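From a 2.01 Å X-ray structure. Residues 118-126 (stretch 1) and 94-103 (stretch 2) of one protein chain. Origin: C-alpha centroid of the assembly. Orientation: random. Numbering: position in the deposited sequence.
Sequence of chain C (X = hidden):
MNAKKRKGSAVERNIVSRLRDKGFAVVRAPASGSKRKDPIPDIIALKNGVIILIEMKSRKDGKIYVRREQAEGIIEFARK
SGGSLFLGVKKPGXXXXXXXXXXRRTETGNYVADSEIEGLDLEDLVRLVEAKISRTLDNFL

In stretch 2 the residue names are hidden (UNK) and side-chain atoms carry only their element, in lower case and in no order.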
# COMPACT_ATOMS: atom_id res chain seq x y z
N GLU C 118 16.52 -2.59 11.13
CA GLU C 118 15.65 -2.04 12.18
C GLU C 118 14.19 -1.82 11.72
O GLU C 118 13.95 -1.20 10.68
CB GLU C 118 16.25 -0.78 12.85
CG GLU C 118 16.82 0.28 11.92
CD GLU C 118 15.81 1.15 11.19
OE1 GLU C 118 15.75 1.05 9.94
OE2 GLU C 118 15.08 1.92 11.86
N GLY C 119 13.24 -2.35 12.50
CA GLY C 119 11.82 -2.25 12.17
C GLY C 119 10.95 -1.44 13.12
O GLY C 119 11.41 -0.46 13.72
N LEU C 120 9.68 -1.85 13.23
CA LEU C 120 8.66 -1.22 14.07
C LEU C 120 8.48 -1.98 15.35
O LEU C 120 8.61 -3.20 15.35
CB LEU C 120 7.30 -1.23 13.33
CG LEU C 120 7.20 -0.48 11.99
CD1 LEU C 120 6.06 -1.00 11.17
CD2 LEU C 120 7.07 1.01 12.20
N ASP C 121 8.13 -1.29 16.43
CA ASP C 121 7.77 -1.98 17.66
C ASP C 121 6.25 -2.28 17.51
O ASP C 121 5.65 -1.84 16.52
CB ASP C 121 8.13 -1.18 18.92
CG ASP C 121 7.38 0.12 19.19
OD1 ASP C 121 6.46 0.46 18.41
OD2 ASP C 121 7.71 0.80 20.20
N LEU C 122 5.64 -3.02 18.46
CA LEU C 122 4.22 -3.38 18.36
C LEU C 122 3.26 -2.20 18.25
O LEU C 122 2.34 -2.24 17.43
CB LEU C 122 3.81 -4.32 19.50
CG LEU C 122 2.40 -4.89 19.37
CD1 LEU C 122 2.44 -6.31 18.89
CD2 LEU C 122 1.59 -4.69 20.66
N GLU C 123 3.47 -1.18 19.07
CA GLU C 123 2.63 0.00 19.16
C GLU C 123 2.61 0.74 17.82
O GLU C 123 1.52 1.10 17.35
CB GLU C 123 3.15 0.91 20.31
CG GLU C 123 2.09 1.74 20.99
CD GLU C 123 0.97 0.97 21.67
OE1 GLU C 123 1.27 0.02 22.44
OE2 GLU C 123 -0.20 1.33 21.45
N ASP C 124 3.81 0.95 17.21
CA ASP C 124 3.98 1.62 15.91
C ASP C 124 3.34 0.86 14.80
O ASP C 124 2.73 1.48 13.93
CB ASP C 124 5.47 1.85 15.56
CG ASP C 124 6.15 2.92 16.41
OD1 ASP C 124 5.43 3.78 16.99
OD2 ASP C 124 7.39 2.87 16.53
N LEU C 125 3.53 -0.48 14.79
CA LEU C 125 2.93 -1.32 13.77
C LEU C 125 1.43 -1.06 13.74
O LEU C 125 0.92 -0.58 12.73
CB LEU C 125 3.20 -2.79 14.06
CG LEU C 125 2.74 -3.74 12.98
CD1 LEU C 125 3.74 -4.76 12.76
CD2 LEU C 125 1.44 -4.42 13.35
N VAL C 126 0.77 -1.29 14.91
CA VAL C 126 -0.66 -1.15 15.15
C VAL C 126 -1.18 0.23 14.80
O VAL C 126 -2.18 0.33 14.09
CB VAL C 126 -1.04 -1.60 16.60
CG1 VAL C 126 -2.46 -1.19 17.01
CG2 VAL C 126 -0.84 -3.11 16.76
N UNK C 94 12.53 -6.48 23.07
CA UNK C 94 11.68 -5.62 22.23
C UNK C 94 11.13 -6.33 21.00
O UNK C 94 11.91 -6.77 20.13
c UNK C 94 11.68 -3.53 20.74
c UNK C 94 12.46 -3.37 23.11
c UNK C 94 12.38 -4.27 21.89
N UNK C 95 9.78 -6.43 20.92
CA UNK C 95 9.10 -7.00 19.76
C UNK C 95 9.45 -6.07 18.59
O UNK C 95 9.19 -4.86 18.68
c UNK C 95 5.46 -7.94 21.02
c UNK C 95 6.97 -7.88 21.11
c UNK C 95 7.56 -7.03 19.97
c UNK C 95 7.51 -9.29 21.10
N UNK C 96 10.14 -6.60 17.57
CA UNK C 96 10.49 -5.83 16.36
C UNK C 96 9.85 -6.48 15.11
O UNK C 96 9.98 -7.69 14.91
c UNK C 96 13.96 -4.04 16.54
c UNK C 96 12.58 -4.48 17.04
c UNK C 96 14.42 -2.75 17.20
n UNK C 96 15.42 -2.02 16.36
c UNK C 96 12.00 -5.62 16.20
N UNK C 97 9.18 -5.67 14.29
CA UNK C 97 8.49 -6.09 13.09
C UNK C 97 9.05 -5.35 11.88
O UNK C 97 9.04 -4.12 11.84
c UNK C 97 6.27 -5.77 15.64
c UNK C 97 5.37 -8.38 15.56
c UNK C 97 5.30 -7.67 16.74
c UNK C 97 5.73 -6.37 16.78
c UNK C 97 6.98 -5.83 13.24
c UNK C 97 5.89 -7.77 14.42
c UNK C 97 6.36 -6.46 14.45
N UNK C 98 9.53 -6.11 10.90
CA UNK C 98 10.09 -5.56 9.67
C UNK C 98 9.06 -5.63 8.54
O UNK C 98 8.66 -6.73 8.17
c UNK C 98 13.64 -6.97 10.49
c UNK C 98 12.50 -5.95 10.40
c UNK C 98 11.96 -5.76 7.93
c UNK C 98 11.45 -6.23 9.30
N UNK C 99 8.64 -4.47 7.96
CA UNK C 99 7.71 -4.52 6.81
C UNK C 99 8.36 -5.32 5.69
O UNK C 99 9.55 -5.13 5.41
c UNK C 99 9.06 -3.08 8.25
c UNK C 99 7.53 -3.05 6.41
c UNK C 99 7.95 -2.27 7.63
N UNK C 100 7.62 -6.29 5.12
CA UNK C 100 8.16 -7.17 4.10
C UNK C 100 8.82 -6.49 2.92
O UNK C 100 9.76 -7.05 2.35
c UNK C 100 8.62 -11.27 1.98
c UNK C 100 8.06 -10.35 4.53
c UNK C 100 8.93 -12.06 3.06
c UNK C 100 7.75 -9.55 3.44
c UNK C 100 8.04 -10.02 2.16
c UNK C 100 8.65 -11.61 4.34
c UNK C 100 7.13 -8.19 3.63
N UNK C 101 8.34 -5.27 2.57
CA UNK C 101 8.86 -4.44 1.47
C UNK C 101 10.28 -3.91 1.71
O UNK C 101 10.93 -3.50 0.75
o UNK C 101 5.79 -4.28 3.20
c UNK C 101 7.92 -3.28 1.10
o UNK C 101 4.86 -2.83 1.83
c UNK C 101 5.84 -3.26 2.48
c UNK C 101 7.20 -2.64 2.27
N UNK C 102 10.78 -3.97 2.97
CA UNK C 102 12.13 -3.54 3.33
C UNK C 102 13.14 -4.64 2.99
O UNK C 102 14.33 -4.34 2.89
n UNK C 102 12.56 1.02 6.99
c UNK C 102 11.23 -2.14 5.30
c UNK C 102 12.45 -0.45 6.74
c UNK C 102 12.22 -3.20 4.83
c UNK C 102 11.82 -0.74 5.39
N UNK C 103 12.68 -5.91 2.83
CA UNK C 103 13.59 -7.01 2.52
C UNK C 103 14.10 -6.88 1.08
O UNK C 103 13.36 -6.41 0.21
c UNK C 103 12.94 -8.27 5.24
c UNK C 103 12.97 -8.42 2.71
c UNK C 103 12.24 -8.80 4.00
c UNK C 103 12.14 -10.31 4.11

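Position 94 has three side-chain carbons, one carrying the other two. The fork at CB identifies Val94, small and exposed, which lies at the margin and makes no close contact with stretch 1.

Position 95 carries four carbons, forked at the second, and one branch tip meets Leu122. This is Leu95, its CB directed toward stretch 1; the fork beyond CB lets an apolar tip meet another leucine, with Leu95 CD1 4.0 Å from Leu122 CD1.

At position 96 four carbons run in a row to a nitrogen, which reaches Glu118. The chain is that of Lys96, m at chi1 and t thereafter, with NZ 3.8 Å from Glu118 CB. Its long aliphatic run passes along the partly exposed border of the contact and leaves the charged end beside Glu118.

Position 97 has one carbon followed by a six-carbon ring with no heteroatom, and touches Leu120, Asp121, Leu122 and Leu125. It is Phe97. Its CB lies 3.4 Å from Leu125 CD1, and its CZ 3.8 Å from Leu122 CD1. The ring edge faces Leu120 O and Asp121 C, whereas Leu122 CA and Leu125 CD1 approach obliquely. A flat, wholly apolar side chain suits this buried place, and it has the largest covered area of the contact.

Position 98 shows four carbons forked at the first, one arm two carbons long and near Gly119. This defines Ile98, whose branched apolar chain suits a buried site. Its CB points away, yet CG1 comes 4.2 Å from Gly119 CA. A CB on Gly119 would lie only 2.3 Å from Phe97 O, so the absence of a side chain there permits the close backbone approach.

At position 99 three carbons close a ring onto the backbone nitrogen and touch Leu120, giving Pro99. Its CG packs 4.2 Å from Leu120 CD1, a compact apolar partner.

Position 100 again has one carbon and a six-carbon ring, out of reach of stretch 1. Phe100 is buried, as suits an aromatic chain.

Position 101 has three carbons, the third bearing two oxygens: Glu101, whose carboxylate suits its exposed site.

Position 102 has four carbons in a row ending in nitrogen, near Glu118. In Lys102, NZ lies 4.3 Å from Glu118 OE1, too far for a salt bridge; the long chain lets the amine hydrogen-bond elsewhere in the structure.

Position 103 has four carbons forked at the second, away from stretch 1; Leu103 is apolar, fitting its buried site.

The contact centres on one antiparallel bridge: Leu120 N donates to Phe97 O and Phe97 N to Leu120 O, both at 2.7 Å. Beyond it the chain enters a helix, capped by Asp121 OD1 accepting from Asp124 N at 3.0 Å. Leu122 and Leu125 from that helix pack on Phe97, joining backbone pairing to an apolar cluster.

Stretch 2, residues 94-103: VLKFIPFEKL
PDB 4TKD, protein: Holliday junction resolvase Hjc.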